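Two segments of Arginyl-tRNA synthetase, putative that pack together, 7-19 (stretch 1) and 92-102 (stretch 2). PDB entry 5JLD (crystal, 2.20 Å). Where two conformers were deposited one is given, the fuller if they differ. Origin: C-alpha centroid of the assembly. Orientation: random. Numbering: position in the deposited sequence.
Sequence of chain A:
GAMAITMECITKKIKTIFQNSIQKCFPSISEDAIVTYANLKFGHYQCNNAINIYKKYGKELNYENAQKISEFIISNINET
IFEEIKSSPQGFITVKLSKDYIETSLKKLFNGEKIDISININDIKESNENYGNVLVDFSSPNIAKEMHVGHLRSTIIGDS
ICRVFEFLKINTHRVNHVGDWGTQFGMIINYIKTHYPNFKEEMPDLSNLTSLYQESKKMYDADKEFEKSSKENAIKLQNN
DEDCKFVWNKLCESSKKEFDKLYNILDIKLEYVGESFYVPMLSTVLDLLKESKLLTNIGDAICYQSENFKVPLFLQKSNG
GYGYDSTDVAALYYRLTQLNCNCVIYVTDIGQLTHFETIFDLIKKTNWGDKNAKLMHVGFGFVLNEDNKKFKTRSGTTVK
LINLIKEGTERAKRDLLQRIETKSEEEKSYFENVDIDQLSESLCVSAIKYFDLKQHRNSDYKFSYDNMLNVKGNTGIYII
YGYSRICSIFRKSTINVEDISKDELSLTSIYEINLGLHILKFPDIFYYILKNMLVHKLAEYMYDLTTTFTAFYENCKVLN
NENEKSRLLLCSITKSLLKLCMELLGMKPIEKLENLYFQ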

# COMPACT_ATOMS: atom_id res chain seq x y z
N MET A 7 -16.01 3.50 12.12
CA MET A 7 -15.97 2.07 12.40
C MET A 7 -15.04 1.74 13.56
O MET A 7 -13.95 2.31 13.71
CB MET A 7 -15.51 1.28 11.17
CG MET A 7 -16.36 1.47 9.91
SD MET A 7 -15.86 0.36 8.57
CE MET A 7 -16.41 -1.24 9.17
N GLU A 8 -15.49 0.80 14.38
CA GLU A 8 -14.70 0.27 15.48
C GLU A 8 -13.67 -0.70 14.93
O GLU A 8 -13.95 -1.44 13.97
CB GLU A 8 -15.63 -0.43 16.48
CG GLU A 8 -15.17 -0.41 17.91
CD GLU A 8 -16.23 -0.96 18.88
OE1 GLU A 8 -17.26 -1.52 18.44
OE2 GLU A 8 -16.01 -0.82 20.10
N CYS A 9 -12.49 -0.74 15.54
CA CYS A 9 -11.52 -1.75 15.16
C CYS A 9 -11.74 -3.00 16.03
O CYS A 9 -11.33 -3.03 17.19
CB CYS A 9 -10.08 -1.26 15.29
SG CYS A 9 -8.84 -2.56 14.89
N ILE A 10 -12.36 -4.02 15.46
CA ILE A 10 -12.81 -5.17 16.26
C ILE A 10 -11.66 -6.00 16.84
O ILE A 10 -11.71 -6.41 18.00
CB ILE A 10 -13.74 -6.07 15.42
CG1 ILE A 10 -15.05 -5.32 15.11
CG2 ILE A 10 -14.03 -7.38 16.15
CD1 ILE A 10 -16.01 -6.10 14.24
N THR A 11 -10.61 -6.26 16.05
CA THR A 11 -9.46 -7.00 16.57
C THR A 11 -8.91 -6.36 17.86
O THR A 11 -8.53 -7.07 18.79
CB THR A 11 -8.32 -7.11 15.52
OG1 THR A 11 -8.74 -7.97 14.45
CG2 THR A 11 -7.08 -7.70 16.14
N LYS A 12 -8.88 -5.02 17.92
CA LYS A 12 -8.32 -4.30 19.07
C LYS A 12 -9.29 -4.32 20.23
O LYS A 12 -8.88 -4.41 21.39
CB LYS A 12 -8.00 -2.83 18.72
CG LYS A 12 -6.62 -2.59 18.13
CD LYS A 12 -6.33 -1.07 18.02
CE LYS A 12 -5.84 -0.48 19.33
NZ LYS A 12 -4.39 -0.75 19.52
N LYS A 13 -10.57 -4.23 19.91
CA LYS A 13 -11.64 -4.33 20.90
C LYS A 13 -11.57 -5.68 21.65
O LYS A 13 -11.53 -5.74 22.91
CB LYS A 13 -12.99 -4.18 20.20
CG LYS A 13 -14.17 -4.16 21.16
CD LYS A 13 -15.50 -3.97 20.43
CE LYS A 13 -16.59 -3.63 21.43
NZ LYS A 13 -17.88 -3.27 20.79
N ILE A 14 -11.53 -6.75 20.88
CA ILE A 14 -11.48 -8.10 21.43
C ILE A 14 -10.15 -8.36 22.16
O ILE A 14 -10.13 -8.97 23.25
CB ILE A 14 -11.68 -9.14 20.33
CG1 ILE A 14 -13.14 -9.11 19.84
CG2 ILE A 14 -11.28 -10.50 20.82
CD1 ILE A 14 -13.48 -10.18 18.79
N LYS A 15 -9.06 -7.87 21.56
CA LYS A 15 -7.74 -7.97 22.19
C LYS A 15 -7.79 -7.36 23.58
O LYS A 15 -7.31 -7.95 24.54
CB LYS A 15 -6.65 -7.28 21.36
CG LYS A 15 -5.25 -7.50 21.92
CD LYS A 15 -4.20 -6.60 21.26
CE LYS A 15 -2.95 -6.49 22.15
NZ LYS A 15 -3.28 -6.11 23.57
N THR A 16 -8.39 -6.18 23.68
CA THR A 16 -8.54 -5.52 24.98
C THR A 16 -9.40 -6.36 25.96
O THR A 16 -9.01 -6.56 27.12
CB THR A 16 -9.17 -4.12 24.83
OG1 THR A 16 -8.28 -3.29 24.08
CG2 THR A 16 -9.41 -3.50 26.21
N ILE A 17 -10.54 -6.85 25.49
CA ILE A 17 -11.37 -7.71 26.37
C ILE A 17 -10.56 -8.90 26.96
O ILE A 17 -10.56 -9.16 28.20
CB ILE A 17 -12.61 -8.19 25.60
CG1 ILE A 17 -13.56 -7.00 25.36
CG2 ILE A 17 -13.32 -9.39 26.33
CD1 ILE A 17 -14.66 -7.28 24.38
N PHE A 18 -9.82 -9.59 26.10
CA PHE A 18 -9.00 -10.71 26.58
C PHE A 18 -7.86 -10.27 27.50
O PHE A 18 -7.58 -10.94 28.51
CB PHE A 18 -8.44 -11.51 25.41
CG PHE A 18 -9.41 -12.50 24.86
CD1 PHE A 18 -9.47 -13.79 25.38
CD2 PHE A 18 -10.30 -12.14 23.85
CE1 PHE A 18 -10.38 -14.72 24.88
CE2 PHE A 18 -11.22 -13.06 23.35
CZ PHE A 18 -11.25 -14.35 23.86
N GLN A 19 -7.21 -9.16 27.16
CA GLN A 19 -6.14 -8.60 27.98
C GLN A 19 -6.63 -8.33 29.40
O GLN A 19 -5.96 -8.68 30.39
CB GLN A 19 -5.59 -7.29 27.36
CG GLN A 19 -4.35 -6.74 28.05
CD GLN A 19 -3.16 -7.69 27.94
OE1 GLN A 19 -2.65 -7.94 26.85
NE2 GLN A 19 -2.73 -8.23 29.08
N PHE A 92 -6.81 -22.86 23.15
CA PHE A 92 -7.19 -21.56 22.60
C PHE A 92 -8.70 -21.34 22.79
O PHE A 92 -9.46 -22.27 23.11
CB PHE A 92 -6.79 -21.43 21.13
CG PHE A 92 -7.27 -22.54 20.24
CD1 PHE A 92 -8.58 -22.56 19.79
CD2 PHE A 92 -6.40 -23.53 19.83
CE1 PHE A 92 -9.02 -23.58 18.95
CE2 PHE A 92 -6.82 -24.54 18.98
CZ PHE A 92 -8.13 -24.57 18.54
N ILE A 93 -9.11 -20.09 22.61
CA ILE A 93 -10.48 -19.66 22.87
C ILE A 93 -11.07 -19.00 21.63
O ILE A 93 -10.45 -18.13 21.05
CB ILE A 93 -10.53 -18.66 24.05
CG1 ILE A 93 -10.07 -19.32 25.36
CG2 ILE A 93 -11.90 -18.04 24.19
CD1 ILE A 93 -9.70 -18.31 26.45
N THR A 94 -12.25 -19.41 21.22
CA THR A 94 -12.89 -18.81 20.06
C THR A 94 -14.14 -18.06 20.47
O THR A 94 -14.83 -18.43 21.44
CB THR A 94 -13.28 -19.87 18.99
OG1 THR A 94 -14.15 -20.84 19.58
CG2 THR A 94 -12.03 -20.57 18.43
N VAL A 95 -14.44 -16.99 19.73
CA VAL A 95 -15.64 -16.21 19.97
C VAL A 95 -16.35 -15.94 18.65
O VAL A 95 -15.72 -15.88 17.57
CB VAL A 95 -15.34 -14.86 20.66
CG1 VAL A 95 -14.78 -15.08 22.04
CG2 VAL A 95 -14.39 -14.00 19.80
N LYS A 96 -17.67 -15.79 18.77
CA LYS A 96 -18.53 -15.36 17.68
C LYS A 96 -19.20 -14.07 18.10
O LYS A 96 -19.71 -13.96 19.22
CB LYS A 96 -19.61 -16.40 17.35
CG LYS A 96 -19.12 -17.65 16.66
CD LYS A 96 -20.31 -18.55 16.29
CE LYS A 96 -19.85 -19.87 15.69
NZ LYS A 96 -20.98 -20.83 15.51
N LEU A 97 -19.21 -13.09 17.20
CA LEU A 97 -19.93 -11.86 17.46
C LEU A 97 -21.43 -12.13 17.34
O LEU A 97 -21.86 -12.86 16.47
CB LEU A 97 -19.49 -10.78 16.48
CG LEU A 97 -17.99 -10.53 16.54
CD1 LEU A 97 -17.57 -9.63 15.41
CD2 LEU A 97 -17.67 -9.90 17.89
N SER A 98 -22.21 -11.52 18.22
CA SER A 98 -23.66 -11.63 18.15
C SER A 98 -24.24 -10.95 16.91
O SER A 98 -23.64 -10.04 16.33
CB SER A 98 -24.30 -11.03 19.40
OG SER A 98 -24.14 -9.61 19.37
N LYS A 99 -25.41 -11.43 16.53
CA LYS A 99 -26.22 -10.87 15.46
C LYS A 99 -26.51 -9.38 15.73
O LYS A 99 -26.46 -8.54 14.82
CB LYS A 99 -27.51 -11.71 15.35
CG LYS A 99 -28.68 -11.09 14.61
CD LYS A 99 -29.92 -11.99 14.73
CE LYS A 99 -31.07 -11.46 13.89
NZ LYS A 99 -31.54 -10.12 14.35
N ASP A 100 -26.79 -9.05 16.99
CA ASP A 100 -27.14 -7.68 17.32
C ASP A 100 -25.93 -6.75 17.27
O ASP A 100 -26.04 -5.62 16.77
CB ASP A 100 -27.81 -7.59 18.69
CG ASP A 100 -28.29 -6.18 19.00
OD1 ASP A 100 -29.32 -5.76 18.41
OD2 ASP A 100 -27.64 -5.49 19.81
N TYR A 101 -24.78 -7.20 17.76
CA TYR A 101 -23.59 -6.38 17.63
C TYR A 101 -23.29 -6.06 16.16
O TYR A 101 -22.97 -4.92 15.82
CB TYR A 101 -22.35 -7.04 18.25
CG TYR A 101 -21.10 -6.19 17.98
CD1 TYR A 101 -20.90 -4.99 18.65
CD2 TYR A 101 -20.16 -6.57 17.02
CE1 TYR A 101 -19.76 -4.19 18.38
CE2 TYR A 101 -19.05 -5.80 16.75
CZ TYR A 101 -18.85 -4.61 17.42
OH TYR A 101 -17.72 -3.87 17.12
N ILE A 102 -23.38 -7.08 15.31
CA ILE A 102 -23.08 -6.89 13.90
C ILE A 102 -24.09 -5.93 13.24
O ILE A 102 -23.71 -5.03 12.49
CB ILE A 102 -23.06 -8.24 13.15
CG1 ILE A 102 -21.95 -9.13 13.74
CG2 ILE A 102 -22.81 -8.03 11.68
CD1 ILE A 102 -21.88 -10.51 13.09

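The apolar centre of the contact is a row of side chains from the helix 10-19 laid against alternate residues of the strand 93-97. The backbone register defines it: the CA atoms of Ile14 and Val95 are 9.2 Å apart, those of Ile10 and Leu97 9.8 Å, and those of Phe18 and Ile93 9.8 Å. Four residues on the helix, roughly one turn, therefore match two on the strand, and the N-to-C directions of the two elements diverge by 130°, so the pairs run in opposite sequence order. With the axes no nearer than 11.9 Å, side chains rather than backbones make the contact.

In the middle, Ile14 CD1 lies 4.1 Å from Val95 CG2 and 4.3 Å from Leu97 CD2. Ile14 has the m rotamer at chi1 and t at chi2, an extended arrangement that carries its terminal methyl to the strand. One turn after Ile14, Phe18 spans two strand residues: its CE1 is 3.7 Å from Ile93 CG2 and its CZ 4.0 Å from Val95 CG1. Both methyls sit near the ring plane, so the phenyl group meets the strand with its edge. The strand's alternation accounts for the selection of partners, since the CA-to-CB bonds of Ile93, Val95 and Leu97 point toward the helix and those of Thr94 and Lys96 point away. The three inward residues are buried and aliphatic; Thr94 and Lys96, between them, are partly exposed.

At the other end of the row, Ile10 CD1 packs 4.0 Å from Leu97 CD1 and also 4.0 Å from Tyr101 CE2, linking the strand contact to the start of the helix that follows. Tyr101 has the largest covered area of any residue here, 80 Å² of the 386 Å² buried in total on both sides. Its backbone is tied to the start of its helix by a capping bond, Tyr101 N to Ser98 OG at 3.0 Å with an angle of 162° at the hydrogen.

The phenol marks the change to polar chemistry. Tyr101 OH donates a hydrogen bond to Glu8 OE1 at 2.7 Å, the one hydrogen bond between the stretches. Glu8 OE1 also receives Lys13 NZ at 3.0 Å, in a salt bridge, while Lys13 NZ to Glu8 OE2, at 3.2 Å, is weak. An all-t side chain brings Lys13 NZ within 3.2 Å of Tyr101 CE1. Glu8 and Lys13 are both partly exposed, which suits charged groups bordering a buried aromatic ring.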